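Local structure of periplasmic aliphatic sulphonates-binding protein (Escherichia coli, 2X26) at residues L46-N50 with V51-D55; A146-Q150 with G151-A155; G199-I202 with Q203-A207. The protein probably serves as the periplasmic solute-binding component of an ABC transport system that takes up aliphatic sulfonates. All blocks are in the same frame, centred on the assembly; numbering follows the deposited sequence.

How the contacts relate
Contacts 1, 2 and 3 follow one another along the chain, each a local meeting of neighbouring residues. Contact 1 closes helix 42-51 before strand 56-59, and contact 2 closes helix 141-149 before strand 155-159; each helix is the connection of a beta-alpha-beta crossover between parallel strands of its own five-stranded sheet. The similar turns, about 37 Å apart between centres, thus occupy equivalent places in two lobes, consistent with the two-lobed architecture of type 2 periplasmic binding proteins. Contact 3 is the first part of helix 199-218; its centre lies about 19 Å from that of contact 1 and about 45 Å from that of contact 2. Contacts 1 and 3 both reach strand 4-9, through Arg-6 and Leu-5.

Contact 1: L46-N50 with V51-D55; sequences LEALN and VGSID
Leu-49 and Ala-48, in the last turn of helix 42-51, take up Ile-54 from the chain that turns back toward strand 56-59. With CG anti to the backbone N (chi1 -158°), Leu-49 carries CD1 to the backbone of the exit segment, 3.4 Å from Ile-54 O, and against Ile-54 CG1 at 3.9 Å. Ile-54 holds CG1 in the crowded position between its own N and carbonyl carbon (chi1 54°), which brings that atom to 3.6 Å from Leu-49 N; Ala-48 CB lies beside it. Phe-39 meets both Ala-48 and Ile-54, while Leu-74 of strand 74-80 meets Leu-49. Replacing this isoleucine by an alanine removes CG1 and CD1 and would probably open a gap beside Leu-49 CD1 and Ala-48 CB. Val-51, the last helical residue, sets CG2 beside Glu-47 O, at 3.4 Å, the carbonyl that accepts the last clear helical bond from Val-51 N. A Schellman motif then stops the helix: Ser-53 N bonds to Ala-48 O at 3.0 Å, and Gly-52 N makes a weak bond to Leu-49 O. Gly-52 is the C-prime residue; its positive phi (91°) would jam a CB against the preceding carbonyl oxygen. Farther on, Asp-55 OD1 makes a salt bridge with Arg-6 NH2 of strand 4-9. A water joins the helix-end carbonyl Leu-49 O to the loop carbonyl Ile-54 O, donating to both, the latter at 2.6 Å. The turn is thus held by polar backbone bonds on one hand and by the apolar contacts of Ile-54 CG1 on the other.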
loop_
_atom_site.group_PDB
_atom_site.type_symbol
_atom_site.label_atom_id
_atom_site.label_comp_id
_atom_site.label_asym_id
_atom_site.label_seq_id
_atom_site.Cartn_x
_atom_site.Cartn_y
_atom_site.Cartn_z
ATOM N N LEU A 46 -0.918 9.875 -5.111
ATOM C CA LEU A 46 -2.354 10.025 -5.372
ATOM C C LEU A 46 -2.666 11.404 -5.966
ATOM O O LEU A 46 -3.610 11.548 -6.712
ATOM C CB LEU A 46 -3.188 9.798 -4.117
ATOM C CG LEU A 46 -3.196 8.323 -3.645
ATOM C CD1 LEU A 46 -4.079 8.166 -2.394
ATOM C CD2 LEU A 46 -3.556 7.252 -4.704
ATOM N N GLU A 47 -1.858 12.386 -5.599
ATOM C CA GLU A 47 -1.897 13.701 -6.229
ATOM C C GLU A 47 -1.690 13.568 -7.741
ATOM O O GLU A 47 -2.429 14.138 -8.549
ATOM C CB GLU A 47 -0.865 14.644 -5.573
ATOM C CG GLU A 47 -1.276 14.916 -4.105
ATOM C CD GLU A 47 -0.408 15.901 -3.331
ATOM O OE1 GLU A 47 0.785 16.112 -3.687
ATOM O OE2 GLU A 47 -0.949 16.479 -2.343
ATOM N N ALA A 48 -0.687 12.796 -8.129
ATOM C CA ALA A 48 -0.420 12.554 -9.532
ATOM C C ALA A 48 -1.587 11.801 -10.199
ATOM O O ALA A 48 -2.000 12.139 -11.308
ATOM C CB ALA A 48 0.928 11.755 -9.687
ATOM N N LEU A 49 -2.122 10.798 -9.511
ATOM C CA LEU A 49 -3.249 10.085 -10.054
ATOM C C LEU A 49 -4.426 11.010 -10.283
ATOM O O LEU A 49 -5.183 10.869 -11.276
ATOM C CB LEU A 49 -3.622 8.937 -9.074
ATOM C CG LEU A 49 -4.419 7.755 -9.672
ATOM C CD1 LEU A 49 -3.752 7.013 -10.806
ATOM C CD2 LEU A 49 -4.610 6.766 -8.543
ATOM N N ASN A 50 -4.613 11.950 -9.356
ATOM C CA ASN A 50 -5.727 12.855 -9.414
ATOM C C ASN A 50 -5.635 13.989 -10.456
ATOM O O ASN A 50 -6.651 14.540 -10.845
ATOM C CB ASN A 50 -5.980 13.488 -8.060
ATOM C CG ASN A 50 -7.445 13.885 -7.889
ATOM O OD1 ASN A 50 -7.775 14.980 -7.426
ATOM N ND2 ASN A 50 -8.315 12.996 -8.296
ATOM N N VAL A 51 -4.413 14.350 -10.844
ATOM C CA VAL A 51 -4.223 15.311 -11.936
ATOM C C VAL A 51 -4.105 14.566 -13.249
ATOM O O VAL A 51 -4.102 15.191 -14.293
ATOM C CB VAL A 51 -3.026 16.324 -11.732
ATOM C CG1 VAL A 51 -3.274 17.231 -10.556
ATOM C CG2 VAL A 51 -1.693 15.625 -11.529
ATOM N N GLY A 52 -3.996 13.241 -13.194
ATOM C CA GLY A 52 -4.040 12.405 -14.398
ATOM C C GLY A 52 -2.669 12.158 -15.010
ATOM O O GLY A 52 -2.605 11.776 -16.187
ATOM N N SER A 53 -1.585 12.349 -14.252
ATOM C CA SER A 53 -0.265 12.151 -14.867
ATOM C C SER A 53 0.220 10.696 -14.727
ATOM O O SER A 53 1.255 10.355 -15.287
ATOM C CB SER A 53 0.759 13.105 -14.307
ATOM O OG SER A 53 0.965 12.876 -12.937
ATOM N N ILE A 54 -0.494 9.901 -13.943
ATOM C CA ILE A 54 -0.271 8.432 -13.941
ATOM C C ILE A 54 -1.663 7.760 -13.981
ATOM O O ILE A 54 -2.704 8.418 -13.747
ATOM C CB ILE A 54 0.495 7.928 -12.707
ATOM C CG1 ILE A 54 -0.219 8.414 -11.457
ATOM C CG2 ILE A 54 2.000 8.360 -12.714
ATOM C CD1 ILE A 54 0.306 7.658 -10.217
ATOM N N ASP A 55 -1.708 6.479 -14.313
ATOM C CA ASP A 55 -2.976 5.803 -14.491
ATOM C C ASP A 55 -3.288 4.760 -13.423
ATOM O O ASP A 55 -4.444 4.457 -13.224
ATOM C CB ASP A 55 -2.978 5.080 -15.847
ATOM C CG ASP A 55 -2.665 6.002 -16.963
ATOM O OD1 ASP A 55 -3.377 7.014 -17.096
ATOM O OD2 ASP A 55 -1.704 5.763 -17.719
HETATM O O HOH W 1 -5.227 8.973 -13.462
#

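Contact 2: A146-Q150 with G151-A155; sequences AAFQQ and GNVDA
Ala-147 O accepts a bond from Asn-152 N, 2.8 Å long, the outer link of the Schellman motif that ends helix 141-149 in this beta-alpha-beta crossover. The bond is moderately bent (151° at the hydrogen). Ala-147 CB also faces Asn-152 CB and the CG2 of Val-153. Phe-148 supplies the inner link: Gly-151 N donates to its O at 3.2 Å, arriving from above the carbonyl plane and not along a lone pair. The Phe-148 ring leaves on CG anti to the backbone N (chi1 -175°), reaching the chain that leads into strand 155-159; Asp-154 O and Val-153 O sit at the ring edge, near its plane, and Leu-90 of strand 87-92 packs on it as well. Val-153 turns CG2 onto the Phe-148 backbone, 3.8 Å from CA, while Lys-107 and Ala-109 of strand 107-110 touch the same valine. Gln-150 precedes Gly-151, whose positive phi (67°) favours glycine because a CB there would clash with Gln-150 O. At the exposed end the amides of Gln-150 and Asn-152 stand almost perpendicular, OE1 of Gln-150 lying 3.7 Å from ND2 of Asn-152.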
loop_
_atom_site.group_PDB
_atom_site.type_symbol
_atom_site.label_atom_id
_atom_site.label_comp_id
_atom_site.label_asym_id
_atom_site.label_seq_id
_atom_site.Cartn_x
_atom_site.Cartn_y
_atom_site.Cartn_z
ATOM N N ALA A 146 16.016 8.530 15.548
ATOM C CA ALA A 146 17.008 9.206 16.387
ATOM C C ALA A 146 16.525 9.382 17.817
ATOM O O ALA A 146 17.255 9.082 18.763
ATOM C CB ALA A 146 17.410 10.551 15.788
ATOM N N ALA A 147 15.297 9.883 17.975
ATOM C CA ALA A 147 14.750 10.138 19.279
ATOM C C ALA A 147 14.689 8.868 20.122
ATOM O O ALA A 147 15.004 8.896 21.319
ATOM C CB ALA A 147 13.375 10.771 19.146
ATOM N N PHE A 148 14.286 7.768 19.487
ATOM C CA PHE A 148 14.171 6.459 20.129
ATOM C C PHE A 148 15.567 5.966 20.563
ATOM O O PHE A 148 15.737 5.530 21.710
ATOM C CB PHE A 148 13.476 5.521 19.153
ATOM C CG PHE A 148 13.169 4.144 19.689
ATOM C CD1 PHE A 148 12.485 3.948 20.908
ATOM C CD2 PHE A 148 13.515 3.035 18.934
ATOM C CE1 PHE A 148 12.200 2.655 21.382
ATOM C CE2 PHE A 148 13.229 1.740 19.392
ATOM C CZ PHE A 148 12.563 1.543 20.607
ATOM N N GLN A 149 16.560 6.083 19.675
ATOM C CA GLN A 149 17.946 5.690 20.019
ATOM C C GLN A 149 18.534 6.512 21.161
ATOM O O GLN A 149 19.329 6.004 21.967
ATOM C CB GLN A 149 18.862 5.757 18.801
ATOM C CG GLN A 149 18.680 4.595 17.861
ATOM C CD GLN A 149 19.322 4.854 16.522
ATOM O OE1 GLN A 149 19.745 5.977 16.232
ATOM N NE2 GLN A 149 19.380 3.822 15.681
ATOM N N GLN A 150 18.120 7.766 21.261
ATOM C CA GLN A 150 18.633 8.678 22.291
ATOM C C GLN A 150 17.835 8.665 23.615
ATOM O O GLN A 150 18.106 9.484 24.538
ATOM C CB GLN A 150 18.686 10.066 21.702
ATOM C CG GLN A 150 19.658 10.137 20.517
ATOM C CD GLN A 150 19.468 11.389 19.714
ATOM O OE1 GLN A 150 18.742 12.295 20.129
ATOM N NE2 GLN A 150 20.077 11.438 18.540
ATOM N N GLY A 151 16.865 7.746 23.676
ATOM C CA GLY A 151 15.992 7.531 24.852
ATOM C C GLY A 151 15.077 8.712 25.099
ATOM O O GLY A 151 14.651 8.922 26.226
ATOM N N ASN A 152 14.781 9.477 24.037
ATOM C CA ASN A 152 13.893 10.632 24.151
ATOM C C ASN A 152 12.397 10.286 24.037
ATOM O O ASN A 152 11.536 11.015 24.555
ATOM C CB ASN A 152 14.312 11.730 23.182
ATOM C CG ASN A 152 15.546 12.494 23.666
ATOM O OD1 ASN A 152 15.887 12.445 24.832
ATOM N ND2 ASN A 152 16.221 13.164 22.761
ATOM N N VAL A 153 12.087 9.100 23.491
ATOM C CA VAL A 153 10.740 8.542 23.584
ATOM C C VAL A 153 10.860 7.106 24.092
ATOM O O VAL A 153 11.945 6.509 24.036
ATOM C CB VAL A 153 9.976 8.526 22.208
ATOM C CG1 VAL A 153 9.581 9.921 21.814
ATOM C CG2 VAL A 153 10.794 7.876 21.124
ATOM N N ASP A 154 9.776 6.563 24.614
ATOM C CA ASP A 154 9.846 5.201 25.138
ATOM C C ASP A 154 9.440 4.125 24.171
ATOM O O ASP A 154 9.733 2.956 24.392
ATOM C CB ASP A 154 9.076 5.097 26.444
ATOM C CG ASP A 154 9.641 6.068 27.464
ATOM O OD1 ASP A 154 10.896 6.068 27.612
ATOM O OD2 ASP A 154 8.863 6.881 27.979
ATOM N N ALA A 155 8.742 4.513 23.113
ATOM C CA ALA A 155 8.256 3.559 22.138
ATOM C C ALA A 155 8.175 4.242 20.776
ATOM O O ALA A 155 8.022 5.469 20.713
ATOM C CB ALA A 155 6.873 3.024 22.539
#

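Contact 3: G199-I202 with Q203-A207; sequences GAFI and QGVLA
The ring of Phe-201 receives the CG2 methyl of Val-205 on one face, one helical turn further on. This is a CH-pi contact: CG2 lies 3.8 Å from the ring centroid and 17° off the ring normal, displaced toward the rim, so that Phe-201 CZ is its closest ring atom at 3.6 Å. Phe-201 places CG anti to its N (chi1 176°), and Val-205 sends CG2 anti to its carbonyl carbon; together these torsions bring methyl over ring. Tyr-29 meets Phe-201 edge-to-face, and Leu-5 of strand 4-9 touches both Phe-201 and Val-205, seating this side of helix 199-218 on the sheet. The side chain of Gln-203, which ends in the other flat group, runs back along the preceding turn, with CG 3.2 Å from Gly-199 O and its amide NE2 farther from that oxygen. NE2 makes a weak bond to Thr-288 O, with Pro-287 and Gln-289 also touching Gln-203. Beside the Phe-201 pair, Ile-202 CG2 meets Leu-206 CD1 at 3.9 Å, the two branched chains crossing at a slant, while Tyr-194 of helix 192-197 touches Ile-202. Regular i to i+4 backbone bonds run beneath these side chains: Val-205 N to Phe-201 O lies in the carbonyl plane, and Leu-206 N to Ile-202 O is nearly straight at 173°. Gly-204 N likewise bonds to Ala-200 O. Two apolar pairs with the same four-residue spacing therefore give this first part of the helix a buried, hydrophobic side, whereas the carbonyls of Gly-199 to Ile-202 accept the N-H groups of Gln-203 to Leu-206.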
loop_
_atom_site.group_PDB
_atom_site.type_symbol
_atom_site.label_atom_id
_atom_site.label_comp_id
_atom_site.label_asym_id
_atom_site.label_seq_id
_atom_site.Cartn_x
_atom_site.Cartn_y
_atom_site.Cartn_z
ATOM N N GLY A 199 -10.901 -2.421 -18.464
ATOM C CA GLY A 199 -11.168 -3.424 -17.410
ATOM C C GLY A 199 -10.371 -4.702 -17.514
ATOM O O GLY A 199 -9.758 -5.123 -16.532
ATOM N N ALA A 200 -10.430 -5.360 -18.673
ATOM C CA ALA A 200 -9.706 -6.621 -18.886
ATOM C C ALA A 200 -8.216 -6.408 -18.696
ATOM O O ALA A 200 -7.579 -7.216 -18.031
ATOM C CB ALA A 200 -9.955 -7.196 -20.275
ATOM N N PHE A 201 -7.702 -5.298 -19.246
ATOM C CA PHE A 201 -6.282 -4.925 -19.174
ATOM C C PHE A 201 -5.811 -4.789 -17.746
ATOM O O PHE A 201 -4.790 -5.361 -17.371
ATOM C CB PHE A 201 -6.023 -3.607 -19.953
ATOM C CG PHE A 201 -4.608 -3.105 -19.859
ATOM C CD1 PHE A 201 -3.569 -3.773 -20.502
ATOM C CD2 PHE A 201 -4.322 -1.942 -19.160
ATOM C CE1 PHE A 201 -2.247 -3.305 -20.409
ATOM C CE2 PHE A 201 -3.023 -1.467 -19.094
ATOM C CZ PHE A 201 -1.988 -2.147 -19.720
ATOM N N ILE A 202 -6.570 -4.062 -16.936
ATOM C CA ILE A 202 -6.194 -3.825 -15.547
ATOM C C ILE A 202 -6.151 -5.154 -14.776
ATOM O O ILE A 202 -5.267 -5.405 -13.947
ATOM C CB ILE A 202 -7.171 -2.840 -14.880
ATOM C CG1 ILE A 202 -6.941 -1.417 -15.431
ATOM C CG2 ILE A 202 -7.022 -2.861 -13.342
ATOM C CD1 ILE A 202 -5.542 -0.883 -15.164
ATOM N N GLN A 203 -7.108 -6.017 -15.073
ATOM C CA GLN A 203 -7.140 -7.279 -14.368
ATOM C C GLN A 203 -5.888 -8.095 -14.660
ATOM O O GLN A 203 -5.313 -8.717 -13.739
ATOM C CB GLN A 203 -8.404 -8.046 -14.736
ATOM C CG GLN A 203 -9.655 -7.324 -14.243
ATOM C CD GLN A 203 -10.883 -8.185 -14.423
ATOM O OE1 GLN A 203 -10.902 -9.332 -13.976
ATOM N NE2 GLN A 203 -11.892 -7.658 -15.114
ATOM N N GLY A 204 -5.433 -8.022 -15.899
ATOM C CA GLY A 204 -4.276 -8.773 -16.340
ATOM C C GLY A 204 -3.047 -8.131 -15.737
ATOM O O GLY A 204 -2.087 -8.842 -15.366
ATOM N N VAL A 205 -3.068 -6.794 -15.648
ATOM C CA VAL A 205 -1.908 -6.081 -15.062
ATOM C C VAL A 205 -1.756 -6.493 -13.592
ATOM O O VAL A 205 -0.641 -6.829 -13.100
ATOM C CB VAL A 205 -2.001 -4.525 -15.233
ATOM C CG1 VAL A 205 -1.007 -3.838 -14.351
ATOM C CG2 VAL A 205 -1.772 -4.144 -16.724
ATOM N N LEU A 206 -2.855 -6.429 -12.856
ATOM C CA LEU A 206 -2.822 -6.784 -11.433
ATOM C C LEU A 206 -2.400 -8.246 -11.249
ATOM O O LEU A 206 -1.589 -8.544 -10.360
ATOM C CB LEU A 206 -4.173 -6.506 -10.763
ATOM C CG LEU A 206 -4.595 -5.015 -10.774
ATOM C CD1 LEU A 206 -5.976 -4.836 -10.180
ATOM C CD2 LEU A 206 -3.609 -4.146 -10.065
ATOM N N ALA A 207 -2.868 -9.112 -12.121
ATOM C CA ALA A 207 -2.527 -10.525 -12.035
ATOM C C ALA A 207 -1.029 -10.704 -12.238
ATOM O O ALA A 207 -0.397 -11.521 -11.527
ATOM C CB ALA A 207 -3.327 -11.309 -13.089
#